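Local coordinates for ferulic acid esterase, AmCE1/Fae1A (Anaeromyces mucronatus, PDB 5CXX), which probably hydrolyses feruloyl esters, releasing ferulic acid, as an alpha/beta-hydrolase esterase of an anaerobic fungus, at residues 20-24 with 79-84; 14-18 with 74-78; 35-40 with 102-106; 122-126 with 160-165. All coordinates share one frame; numbering follows the deposited sequence.

The four contacts fall into two pairs. Contacts 1 and 2 have centres 8 Å apart and touch through Asn84 and Tyr23; both fasten the N-terminal region, residues 14-18 and 20-24, to helix 77-87. Contacts 3 and 4, centres 15 Å apart, meet where Ala103 and Lys105 approach Asn124. Contacts 1 and 4 have centres about 28 Å apart, on opposite sides of the chain's centre. Along the chain, the segments of contacts 1, 2 and 3 interleave, whereas contact 4 opens after all have closed. Contacts 3 and 4 thus join a sheet-edge hairpin, where strand 38-45 begins, to the helices beside the ferulic acid pocket, which contact 4 reaches through Arg160.

Contact 1: residues 20-24 with 79-84; sequences GVEYP and LAIPTN
The ring of Tyr23 overlaps the side chain of Thr83, with CE1 of Tyr23 3.5 Å from CG2 of Thr83 in an approach that is neither face-on nor edge-on. Beside it, CE1 of Tyr23 also lies 4.1 Å from CB of Ala80, one turn earlier on helix 77-87. CG of Tyr23 stands beside its backbone N and opposite its carbonyl carbon (chi1 -68°), which swings the ring across the helix at a slant and carries the hydroxyl to Asn84. There Tyr23 OH donates to Asn84 OD1 at 2.6 Å. The C=O...donor angle is 123°, and the donor sits in the carbonyl plane on a lone pair. Ring and amide planes stand 87° apart, the amide being met at the ring edge. The Tyr23 hydroxyl is also bonded to Gln18 N, and Asn84 ND2 to the carbonyls of Tyr14 and Thr16, which fixes the amide's rotation.

Further van der Waals contacts extend the interface along the loop. Val21 CG1 reaches Thr83 CG2 at 3.7 Å, the two side chains running past each other in opposite directions. Pro24 CD comes within 3.4 Å of Thr83 OG1, while its CG approaches Leu79 CD2 at 4.4 Å.

A phenylalanine at Tyr23 would keep the ring against Thr83 but would probably leave Asn84 OD1 and Gln18 N without their shared hydroxyl partner. The chemistry therefore implies a loop secured in two ways: apolar contact falls on Leu79, Ala80 and Thr83, and one buried amide, using both its oxygen and its nitrogen, ties that helix to two places in the N-terminal region.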
loop_
_atom_site.group_PDB
_atom_site.type_symbol
_atom_site.label_atom_id
_atom_site.label_comp_id
_atom_site.label_asym_id
_atom_site.label_seq_id
_atom_site.Cartn_x
_atom_site.Cartn_y
_atom_site.Cartn_z
ATOM N N GLY A 20 8.039 -25.580 8.800
ATOM C CA GLY A 20 9.275 -25.950 8.088
ATOM C C GLY A 20 9.765 -24.864 7.100
ATOM O O GLY A 20 10.809 -25.043 6.514
ATOM N N VAL A 21 9.030 -23.772 6.901
ATOM C CA VAL A 21 9.436 -22.670 6.022
ATOM C C VAL A 21 9.881 -21.509 6.899
ATOM O O VAL A 21 9.171 -21.179 7.870
ATOM C CB VAL A 21 8.262 -22.221 5.097
ATOM C CG1 VAL A 21 8.655 -20.995 4.249
ATOM C CG2 VAL A 21 7.803 -23.396 4.253
ATOM N N GLU A 22 11.027 -20.896 6.597
ATOM C CA GLU A 22 11.451 -19.674 7.319
ATOM C C GLU A 22 10.752 -18.439 6.814
ATOM O O GLU A 22 10.651 -18.242 5.587
ATOM C CB GLU A 22 12.961 -19.461 7.175
ATOM C CG GLU A 22 13.762 -20.528 7.817
ATOM C CD GLU A 22 15.186 -20.078 8.066
ATOM O OE1 GLU A 22 15.825 -19.553 7.124
ATOM O OE2 GLU A 22 15.653 -20.243 9.217
ATOM N N TYR A 23 10.305 -17.599 7.740
ATOM C CA TYR A 23 9.697 -16.309 7.377
ATOM C C TYR A 23 10.539 -15.150 7.871
ATOM O O TYR A 23 11.248 -15.270 8.868
ATOM C CB TYR A 23 8.232 -16.212 7.935
ATOM C CG TYR A 23 7.392 -17.219 7.187
ATOM C CD1 TYR A 23 6.769 -16.874 5.958
ATOM C CD2 TYR A 23 7.270 -18.522 7.664
ATOM C CE1 TYR A 23 6.043 -17.846 5.198
ATOM C CE2 TYR A 23 6.576 -19.498 6.938
ATOM C CZ TYR A 23 5.960 -19.162 5.716
ATOM O OH TYR A 23 5.303 -20.169 5.041
ATOM N N PRO A 24 10.430 -13.985 7.206
ATOM C CA PRO A 24 11.182 -12.827 7.680
ATOM C C PRO A 24 10.548 -12.268 8.929
ATOM O O PRO A 24 9.414 -12.620 9.266
ATOM C CB PRO A 24 11.042 -11.790 6.587
ATOM C CG PRO A 24 9.865 -12.235 5.806
ATOM C CD PRO A 24 9.671 -13.714 5.973
ATOM N N LEU A 79 3.490 -11.087 6.215
ATOM C CA LEU A 79 4.770 -11.820 6.215
ATOM C C LEU A 79 4.712 -13.107 5.418
ATOM O O LEU A 79 5.755 -13.543 4.906
ATOM C CB LEU A 79 5.186 -12.178 7.665
ATOM C CG LEU A 79 5.469 -10.990 8.570
ATOM C CD1 LEU A 79 5.698 -11.494 10.025
ATOM C CD2 LEU A 79 6.684 -10.178 8.054
ATOM N N ALA A 80 3.557 -13.762 5.333
ATOM C CA ALA A 80 3.560 -15.109 4.714
ATOM C C ALA A 80 3.477 -15.064 3.195
ATOM O O ALA A 80 4.104 -15.886 2.523
ATOM C CB ALA A 80 2.404 -15.964 5.252
ATOM N N ILE A 81 2.686 -14.151 2.654
ATOM C CA ILE A 81 2.417 -14.186 1.209
ATOM C C ILE A 81 3.668 -14.036 0.323
ATOM O O ILE A 81 3.864 -14.861 -0.601
ATOM C CB ILE A 81 1.352 -13.096 0.854
ATOM C CG1 ILE A 81 -0.053 -13.645 1.208
ATOM C CG2 ILE A 81 1.436 -12.702 -0.658
ATOM C CD1 ILE A 81 -1.194 -12.562 1.099
ATOM N N PRO A 82 4.542 -13.043 0.606
ATOM C CA PRO A 82 5.681 -12.930 -0.345
ATOM C C PRO A 82 6.630 -14.118 -0.249
ATOM O O PRO A 82 7.117 -14.575 -1.299
ATOM C CB PRO A 82 6.387 -11.626 0.081
ATOM C CG PRO A 82 5.270 -10.815 0.782
ATOM C CD PRO A 82 4.432 -11.875 1.533
ATOM N N THR A 83 6.853 -14.666 0.948
ATOM C CA THR A 83 7.690 -15.882 1.082
ATOM C C THR A 83 7.061 -17.096 0.422
ATOM O O THR A 83 7.713 -17.858 -0.272
ATOM C CB THR A 83 7.961 -16.146 2.594
ATOM O OG1 THR A 83 8.859 -15.133 3.024
ATOM C CG2 THR A 83 8.590 -17.550 2.830
ATOM N N ASN A 84 5.768 -17.272 0.650
ATOM C CA ASN A 84 5.104 -18.453 0.118
ATOM C C ASN A 84 5.051 -18.378 -1.406
ATOM O O ASN A 84 5.167 -19.420 -2.062
ATOM C CB ASN A 84 3.698 -18.594 0.722
ATOM C CG ASN A 84 3.758 -19.095 2.173
ATOM O OD1 ASN A 84 4.733 -19.787 2.562
ATOM N ND2 ASN A 84 2.723 -18.799 2.963
#

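Contact 2: residues 14-18 with 74-78; sequences YRTKQ and EDDST
The backbones come closest at Arg15 and Ser77, whose CA atoms are 4.1 Å apart, and Ser77 CA makes a bent CA-H...O contact with Arg15 O. Beside this approach, CB of Arg15 packs on CB of Ser77. Farther along its chain Arg15 bends at chi3 (-71°), bringing the guanidinium to Asp75. NH2 of Arg15 makes a salt bridge to OD2 of Asp75 at 3.0 Å; the oxygen lies in the guanidinium plane, but the nitrogen stands above the carboxylate plane, the two planes being 63° apart. Arg15 NH1 has a further partner in Asn256 OD1. Water 1 accepts from Arg15 NE and donates to Arg15 O and to Asp75 OD1.

The same Asp75 OD1 takes both the backbone N of Ser77 (2.8 Å) and its hydroxyl OG (2.7 Å). Lys17 lies across Asp76, its CD 3.7 Å from Asp76 OD2. Its NZ remains 4.4 Å from Asp76 OD1, beyond a salt bridge, and water 3 joins the two. Water 2 likewise links Lys17 N to Asp76 OD2.

The Ser77 N to Asp75 OD1 bond caps the start of helix 77-87, with the Ser77 hydroxyl reinforcing it; the salt bridge ties this helix start to the short, weakly bonded helix 12-15.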
loop_
_atom_site.group_PDB
_atom_site.type_symbol
_atom_site.label_atom_id
_atom_site.label_comp_id
_atom_site.label_asym_id
_atom_site.label_seq_id
_atom_site.Cartn_x
_atom_site.Cartn_y
_atom_site.Cartn_z
ATOM N N TYR A 14 -1.358 -19.614 1.149
ATOM C CA TYR A 14 -0.408 -18.567 0.867
ATOM C C TYR A 14 -0.429 -17.512 1.979
ATOM O O TYR A 14 0.599 -16.860 2.218
ATOM C CB TYR A 14 -0.718 -17.886 -0.485
ATOM C CG TYR A 14 -0.389 -18.830 -1.578
ATOM C CD1 TYR A 14 0.922 -19.019 -1.954
ATOM C CD2 TYR A 14 -1.409 -19.545 -2.222
ATOM C CE1 TYR A 14 1.224 -19.941 -2.947
ATOM C CE2 TYR A 14 -1.115 -20.467 -3.237
ATOM C CZ TYR A 14 0.191 -20.643 -3.568
ATOM O OH TYR A 14 0.455 -21.562 -4.554
ATOM N N ARG A 15 -1.551 -17.338 2.701
ATOM C CA ARG A 15 -1.576 -16.305 3.743
ATOM C C ARG A 15 -1.240 -16.827 5.137
ATOM O O ARG A 15 -1.279 -16.086 6.115
ATOM C CB ARG A 15 -2.937 -15.598 3.785
ATOM C CG ARG A 15 -4.122 -16.590 3.959
ATOM C CD ARG A 15 -5.462 -15.759 3.984
ATOM N NE ARG A 15 -5.585 -14.973 5.238
ATOM C CZ ARG A 15 -6.733 -14.423 5.630
ATOM N NH1 ARG A 15 -7.807 -14.518 4.827
ATOM N NH2 ARG A 15 -6.813 -13.761 6.795
ATOM N N THR A 16 -0.919 -18.123 5.209
ATOM C CA THR A 16 -0.589 -18.831 6.465
ATOM C C THR A 16 0.907 -19.187 6.450
ATOM O O THR A 16 1.441 -19.658 5.399
ATOM C CB THR A 16 -1.467 -20.130 6.564
ATOM O OG1 THR A 16 -2.841 -19.702 6.595
ATOM C CG2 THR A 16 -1.185 -20.915 7.850
ATOM N N LYS A 17 1.572 -19.042 7.601
ATOM C CA LYS A 17 2.926 -19.576 7.723
ATOM C C LYS A 17 2.895 -21.096 7.699
ATOM O O LYS A 17 2.144 -21.716 8.440
ATOM C CB LYS A 17 3.611 -19.093 9.019
ATOM C CG LYS A 17 3.839 -17.557 8.888
ATOM C CD LYS A 17 4.551 -17.100 10.204
ATOM C CE LYS A 17 4.855 -15.609 10.180
ATOM N NZ LYS A 17 5.459 -15.201 11.542
ATOM N N GLN A 18 3.664 -21.680 6.783
ATOM C CA GLN A 18 3.760 -23.131 6.688
ATOM C C GLN A 18 4.879 -23.724 7.547
ATOM O O GLN A 18 5.966 -23.139 7.677
ATOM C CB GLN A 18 4.010 -23.485 5.197
ATOM C CG GLN A 18 2.934 -22.874 4.278
ATOM C CD GLN A 18 1.588 -23.509 4.536
ATOM O OE1 GLN A 18 1.481 -24.742 4.642
ATOM N NE2 GLN A 18 0.582 -22.693 4.755
ATOM N N GLU A 74 -0.868 -7.681 12.173
ATOM C CA GLU A 74 -1.829 -8.375 13.017
ATOM C C GLU A 74 -2.486 -9.591 12.404
ATOM O O GLU A 74 -3.201 -10.312 13.121
ATOM C CB GLU A 74 -2.939 -7.395 13.483
ATOM C CG GLU A 74 -2.450 -6.354 14.487
ATOM C CD GLU A 74 -1.922 -6.925 15.813
ATOM O OE1 GLU A 74 -2.165 -8.107 16.179
ATOM O OE2 GLU A 74 -1.275 -6.133 16.548
ATOM N N ASP A 75 -2.252 -9.853 11.109
ATOM C CA ASP A 75 -2.635 -11.100 10.448
ATOM C C ASP A 75 -1.366 -11.562 9.725
ATOM O O ASP A 75 -0.628 -10.710 9.204
ATOM C CB ASP A 75 -3.792 -10.849 9.428
ATOM C CG ASP A 75 -4.069 -12.038 8.557
ATOM O OD1 ASP A 75 -3.482 -12.104 7.474
ATOM O OD2 ASP A 75 -4.916 -12.874 8.933
ATOM N N ASP A 76 -1.142 -12.858 9.646
ATOM C CA ASP A 76 0.138 -13.354 9.075
ATOM C C ASP A 76 0.218 -13.202 7.546
ATOM O O ASP A 76 1.273 -13.516 6.982
ATOM C CB ASP A 76 0.334 -14.832 9.462
ATOM C CG ASP A 76 0.898 -14.996 10.840
ATOM O OD1 ASP A 76 1.203 -13.981 11.528
ATOM O OD2 ASP A 76 1.095 -16.167 11.268
ATOM N N SER A 77 -0.832 -12.718 6.852
ATOM C CA SER A 77 -0.718 -12.610 5.400
ATOM C C SER A 77 0.438 -11.722 4.971
ATOM O O SER A 77 1.026 -11.999 3.945
ATOM C CB SER A 77 -2.024 -12.075 4.770
ATOM O OG SER A 77 -2.378 -10.833 5.379
ATOM N N THR A 78 0.753 -10.662 5.716
ATOM C CA THR A 78 1.766 -9.717 5.232
ATOM C C THR A 78 3.119 -10.396 5.135
ATOM O O THR A 78 3.862 -10.241 4.138
ATOM C CB THR A 78 1.824 -8.495 6.183
ATOM O OG1 THR A 78 0.530 -7.858 6.134
ATOM C CG2 THR A 78 2.921 -7.456 5.803
HETATM O O HOH W 1 -3.537 -14.985 7.213
HETATM O O HOH W 2 0.169 -18.286 10.015
HETATM O O HOH W 3 3.718 -13.828 13.075
#

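Contact 3: residues 35-40 with 102-106; sequences VTETER and YAPKP
The guanidinium of Arg40 turns one face to Ala103, whose CB sits 3.8 Å off its plane, nearer the edge than the middle. A bend at chi3 (72°) brings the guanidinium face over Ala103 and NH2 toward Tyr102 O. NH2 of Arg40 donates to the carbonyl O of Tyr102 at 2.8 Å. The bond is bent, with an N-H...acceptor angle of 132°, and the donor sits well above the carbonyl plane. Arg40 NH2 also binds Asp100 O, and NH1 binds Tyr31 OH.

Thr36 presents its methyl: CG2 is 3.7 Å from Ala103 CB and 3.6 Å from Pro104 O. Its hydroxyl shares a 2.7 Å hydrogen bond with OG1 of Thr38. Water 4 bridges the carbonyls of Thr36 and Pro104. Glu37 crosses Pro106 at about a right angle, its CB 3.8 Å from CG of the proline ring.

Putting a leucine in place of Arg40 would remove the guanidinium and would probably leave the carbonyls of Tyr102 and Asp100 without this donor, loosening the loop from the strand.

Glu37 and Thr38 both face Ser33, the pattern of a G1 beta bulge at the turn joining strands 26-33 and 38-45, and the loop after strand 95-99 packs against this hairpin end.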
loop_
_atom_site.group_PDB
_atom_site.type_symbol
_atom_site.label_atom_id
_atom_site.label_comp_id
_atom_site.label_asym_id
_atom_site.label_seq_id
_atom_site.Cartn_x
_atom_site.Cartn_y
_atom_site.Cartn_z
ATOM N N VAL A 35 9.798 16.263 7.998
ATOM C CA VAL A 35 8.453 16.594 7.535
ATOM C C VAL A 35 7.519 16.788 8.737
ATOM O O VAL A 35 6.822 17.815 8.832
ATOM C CB VAL A 35 7.958 15.501 6.583
ATOM C CG1 VAL A 35 6.461 15.640 6.364
ATOM C CG2 VAL A 35 8.705 15.568 5.248
ATOM N N THR A 36 7.543 15.839 9.651
ATOM C CA THR A 36 6.736 15.994 10.908
ATOM C C THR A 36 7.479 16.753 12.003
ATOM O O THR A 36 6.893 17.187 13.001
ATOM C CB THR A 36 6.333 14.626 11.491
ATOM O OG1 THR A 36 7.527 13.889 11.815
ATOM C CG2 THR A 36 5.518 13.806 10.431
ATOM N N GLU A 37 8.769 16.946 11.812
ATOM C CA GLU A 37 9.695 17.506 12.833
ATOM C C GLU A 37 9.652 16.695 14.122
ATOM O O GLU A 37 9.808 17.243 15.210
ATOM C CB GLU A 37 9.432 18.997 13.089
ATOM C CG GLU A 37 9.545 19.780 11.758
ATOM C CD GLU A 37 9.465 21.286 11.917
ATOM O OE1 GLU A 37 9.704 21.830 13.010
ATOM O OE2 GLU A 37 9.098 21.969 10.924
ATOM N N THR A 38 9.544 15.378 13.976
ATOM C CA THR A 38 9.560 14.484 15.125
ATOM C C THR A 38 10.260 13.182 14.775
ATOM O O THR A 38 10.450 12.867 13.609
ATOM C CB THR A 38 8.134 14.132 15.592
ATOM O OG1 THR A 38 7.462 13.474 14.529
ATOM C CG2 THR A 38 7.362 15.386 16.000
ATOM N N GLU A 39 10.634 12.479 15.841
ATOM C CA GLU A 39 11.041 11.070 15.688
ATOM C C GLU A 39 9.843 10.186 15.395
ATOM O O GLU A 39 8.789 10.317 16.036
ATOM C CB GLU A 39 11.747 10.565 16.959
ATOM C CG GLU A 39 13.015 11.311 17.330
ATOM C CD GLU A 39 14.257 10.887 16.538
ATOM O OE1 GLU A 39 14.217 9.860 15.838
ATOM O OE2 GLU A 39 15.301 11.580 16.636
ATOM N N ARG A 40 9.966 9.362 14.360
ATOM C CA ARG A 40 8.883 8.481 13.940
ATOM C C ARG A 40 9.349 7.027 13.924
ATOM O O ARG A 40 10.533 6.747 14.099
ATOM C CB ARG A 40 8.369 8.884 12.557
ATOM C CG ARG A 40 8.196 10.383 12.366
ATOM C CD ARG A 40 7.440 10.689 11.084
ATOM N NE ARG A 40 6.024 10.349 11.190
ATOM C CZ ARG A 40 5.446 9.344 10.539
ATOM N NH1 ARG A 40 6.163 8.575 9.730
ATOM N NH2 ARG A 40 4.151 9.107 10.696
ATOM N N TYR A 102 0.434 8.215 9.403
ATOM C CA TYR A 102 -0.149 9.494 9.880
ATOM C C TYR A 102 1.006 10.439 10.171
ATOM O O TYR A 102 1.677 10.357 11.209
ATOM C CB TYR A 102 -1.021 9.262 11.130
ATOM C CG TYR A 102 -1.625 10.572 11.632
ATOM C CD1 TYR A 102 -2.410 11.352 10.753
ATOM C CD2 TYR A 102 -1.367 11.041 12.926
ATOM C CE1 TYR A 102 -2.904 12.571 11.182
ATOM C CE2 TYR A 102 -1.889 12.280 13.373
ATOM C CZ TYR A 102 -2.641 13.033 12.497
ATOM O OH TYR A 102 -3.146 14.208 12.943
ATOM N N ALA A 103 1.255 11.354 9.214
ATOM C CA ALA A 103 2.437 12.219 9.275
ATOM C C ALA A 103 2.084 13.695 9.198
ATOM O O ALA A 103 2.446 14.386 8.260
ATOM C CB ALA A 103 3.395 11.828 8.088
ATOM N N PRO A 104 1.378 14.225 10.184
ATOM C CA PRO A 104 0.967 15.634 10.170
ATOM C C PRO A 104 2.136 16.587 10.343
ATOM O O PRO A 104 3.092 16.325 11.125
ATOM C CB PRO A 104 0.020 15.734 11.420
ATOM C CG PRO A 104 0.651 14.663 12.377
ATOM C CD PRO A 104 0.973 13.507 11.407
ATOM N N LYS A 105 2.035 17.744 9.673
ATOM C CA LYS A 105 2.913 18.887 9.930
ATOM C C LYS A 105 2.765 19.323 11.397
ATOM O O LYS A 105 1.661 19.236 11.898
ATOM C CB LYS A 105 2.519 20.037 9.011
ATOM C CG LYS A 105 2.596 19.661 7.515
ATOM C CD LYS A 105 2.193 20.905 6.685
ATOM C CE LYS A 105 3.081 21.069 5.432
ATOM N NZ LYS A 105 2.876 20.018 4.385
ATOM N N PRO A 106 3.798 19.869 12.046
ATOM C CA PRO A 106 3.562 20.367 13.426
ATOM C C PRO A 106 2.459 21.379 13.513
ATOM O O PRO A 106 2.290 22.228 12.606
ATOM C CB PRO A 106 4.883 21.052 13.824
ATOM C CG PRO A 106 5.865 20.418 12.958
ATOM C CD PRO A 106 5.223 19.955 11.673
HETATM O O HOH W 4 4.249 16.602 13.565
HETATM O O HOH W 5 4.199 11.423 13.149
#

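Contact 4: residues 122-126 with 160-165; sequences YDNFI and RTSLYI
Ile126 has the most surface buried here, followed by Asp123 and Ile165. CB of Ile126 meets CG1 of Ile165 at 3.7 Å, the two side chains lying alongside and running opposite ways. With its CG1 opposite the backbone N (chi1 -174°), Ile126 also extends CD1 to CE2 of Tyr164 at 4.1 Å, crossing that side chain at about a right angle. Ile165 CD1 reaches Phe125 CD2 at 3.9 Å, adding Phe125 to the apolar patch.

Asp123 supplies the polar end. Its OD1 accepts from Arg160 NH2 at 2.8 Å through the syn lone pair, in a nearly straight bond (168°), and carboxylate and guanidinium lie almost coplanar, 7° apart. Water 6 connects Asp123 OD1, Arg160 NE and Thr161 OG1, itself also bonded to Met157 O; water 7 spans Asp123 OD2 and Arg160 NH2. Bonded also to Pro183 O through NH1, Arg160 is probably held in orientation where it touches the bound ferulic acid.

Thus the junction of helices 116-123 and 125-140 is set against helix 157-168, which starts within the probable nucleophile elbow. Both pack on the central sheet: Phe125 and Thr161 touch Leu62 of strand 58-62, and Ile165 touches Leu152 of strand 150-155.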
loop_
_atom_site.group_PDB
_atom_site.type_symbol
_atom_site.label_atom_id
_atom_site.label_comp_id
_atom_site.label_asym_id
_atom_site.label_seq_id
_atom_site.Cartn_x
_atom_site.Cartn_y
_atom_site.Cartn_z
ATOM N N TYR A 122 -2.565 11.986 6.734
ATOM C CA TYR A 122 -2.344 10.925 5.781
ATOM C C TYR A 122 -1.963 11.502 4.416
ATOM O O TYR A 122 -1.096 10.960 3.699
ATOM C CB TYR A 122 -3.637 10.010 5.635
ATOM C CG TYR A 122 -3.807 9.157 6.875
ATOM C CD1 TYR A 122 -4.331 9.704 8.053
ATOM C CD2 TYR A 122 -3.429 7.779 6.834
ATOM C CE1 TYR A 122 -4.432 8.889 9.224
ATOM C CE2 TYR A 122 -3.557 6.974 7.998
ATOM C CZ TYR A 122 -4.013 7.546 9.147
ATOM O OH TYR A 122 -4.128 6.756 10.305
ATOM N N ASP A 123 -2.642 12.588 4.043
ATOM C CA ASP A 123 -2.278 13.242 2.769
ATOM C C ASP A 123 -0.826 13.669 2.780
ATOM O O ASP A 123 -0.109 13.575 1.761
ATOM C CB ASP A 123 -3.147 14.482 2.502
ATOM C CG ASP A 123 -4.647 14.179 2.488
ATOM O OD1 ASP A 123 -4.972 12.996 2.206
ATOM O OD2 ASP A 123 -5.426 15.123 2.717
ATOM N N ASN A 124 -0.327 14.114 3.938
ATOM C CA ASN A 124 1.023 14.616 4.012
ATOM C C ASN A 124 2.064 13.520 3.930
ATOM O O ASN A 124 3.273 13.801 3.802
ATOM C CB ASN A 124 1.197 15.421 5.345
ATOM C CG ASN A 124 2.365 16.355 5.281
ATOM O OD1 ASN A 124 2.546 17.078 4.274
ATOM N ND2 ASN A 124 3.124 16.434 6.380
ATOM N N PHE A 125 1.622 12.267 3.995
ATOM C CA PHE A 125 2.522 11.143 3.890
ATOM C C PHE A 125 3.265 11.126 2.539
ATOM O O PHE A 125 4.380 10.596 2.492
ATOM C CB PHE A 125 1.766 9.801 4.080
ATOM C CG PHE A 125 2.735 8.634 4.154
ATOM C CD1 PHE A 125 3.536 8.470 5.291
ATOM C CD2 PHE A 125 2.889 7.759 3.089
ATOM C CE1 PHE A 125 4.498 7.457 5.341
ATOM C CE2 PHE A 125 3.811 6.760 3.140
ATOM C CZ PHE A 125 4.624 6.572 4.278
ATOM N N ILE A 126 2.703 11.763 1.508
ATOM C CA ILE A 126 3.474 11.857 0.252
ATOM C C ILE A 126 4.827 12.538 0.497
ATOM O O ILE A 126 5.849 12.100 -0.017
ATOM C CB ILE A 126 2.664 12.577 -0.842
ATOM C CG1 ILE A 126 3.427 12.519 -2.189
ATOM C CG2 ILE A 126 2.416 14.082 -0.482
ATOM C CD1 ILE A 126 2.484 12.963 -3.361
ATOM N N ARG A 160 -6.096 4.598 -0.321
ATOM C CA ARG A 160 -6.298 5.923 -0.877
ATOM C C ARG A 160 -4.963 6.645 -1.036
ATOM O O ARG A 160 -4.672 7.242 -2.096
ATOM C CB ARG A 160 -7.281 6.708 0.033
ATOM C CG ARG A 160 -6.958 8.201 0.034
ATOM C CD ARG A 160 -8.095 9.013 0.742
ATOM N NE ARG A 160 -7.533 10.288 1.151
ATOM C CZ ARG A 160 -8.312 11.304 1.552
ATOM N NH1 ARG A 160 -9.651 11.184 1.554
ATOM N NH2 ARG A 160 -7.737 12.440 1.967
ATOM N N THR A 161 -4.119 6.538 0.008
ATOM C CA THR A 161 -2.870 7.269 -0.022
ATOM C C THR A 161 -1.939 6.643 -1.065
ATOM O O THR A 161 -1.224 7.365 -1.786
ATOM C CB THR A 161 -2.221 7.238 1.403
ATOM O OG1 THR A 161 -3.170 7.896 2.285
ATOM C CG2 THR A 161 -0.872 8.003 1.410
ATOM N N SER A 162 -1.952 5.315 -1.173
ATOM C CA SER A 162 -1.121 4.641 -2.197
ATOM C C SER A 162 -1.523 5.048 -3.610
ATOM O O SER A 162 -0.662 5.274 -4.473
ATOM C CB SER A 162 -1.230 3.113 -2.074
ATOM O OG SER A 162 -0.639 2.667 -0.880
ATOM N N LEU A 163 -2.837 5.145 -3.867
ATOM C CA LEU A 163 -3.267 5.529 -5.213
ATOM C C LEU A 163 -2.901 6.989 -5.514
ATOM O O LEU A 163 -2.465 7.314 -6.624
ATOM C CB LEU A 163 -4.799 5.396 -5.356
ATOM C CG LEU A 163 -5.234 3.952 -5.563
ATOM C CD1 LEU A 163 -6.788 3.808 -5.353
ATOM C CD2 LEU A 163 -4.871 3.462 -7.002
ATOM N N TYR A 164 -3.077 7.856 -4.506
ATOM C CA TYR A 164 -2.757 9.270 -4.701
ATOM C C TYR A 164 -1.270 9.421 -5.051
ATOM O O TYR A 164 -0.892 10.122 -6.005
ATOM C CB TYR A 164 -3.127 10.031 -3.412
ATOM C CG TYR A 164 -2.698 11.475 -3.390
ATOM C CD1 TYR A 164 -3.199 12.383 -4.320
ATOM C CD2 TYR A 164 -1.884 11.916 -2.363
ATOM C CE1 TYR A 164 -2.822 13.721 -4.258
ATOM C CE2 TYR A 164 -1.498 13.287 -2.293
ATOM C CZ TYR A 164 -1.956 14.140 -3.272
ATOM O OH TYR A 164 -1.604 15.482 -3.194
ATOM N N ILE A 165 -0.420 8.810 -4.219
ATOM C CA ILE A 165 1.007 8.977 -4.441
ATOM C C ILE A 165 1.420 8.281 -5.727
ATOM O O ILE A 165 2.243 8.791 -6.532
ATOM C CB ILE A 165 1.803 8.447 -3.223
ATOM C CG1 ILE A 165 1.520 9.292 -1.969
ATOM C CG2 ILE A 165 3.317 8.467 -3.585
ATOM C CD1 ILE A 165 2.052 8.577 -0.678
HETATM O O HOH W 6 -4.749 10.310 1.843
HETATM O O HOH W 7 -8.089 15.251 2.673
HETATM O O HOH W 8 -0.616 16.320 -0.018
#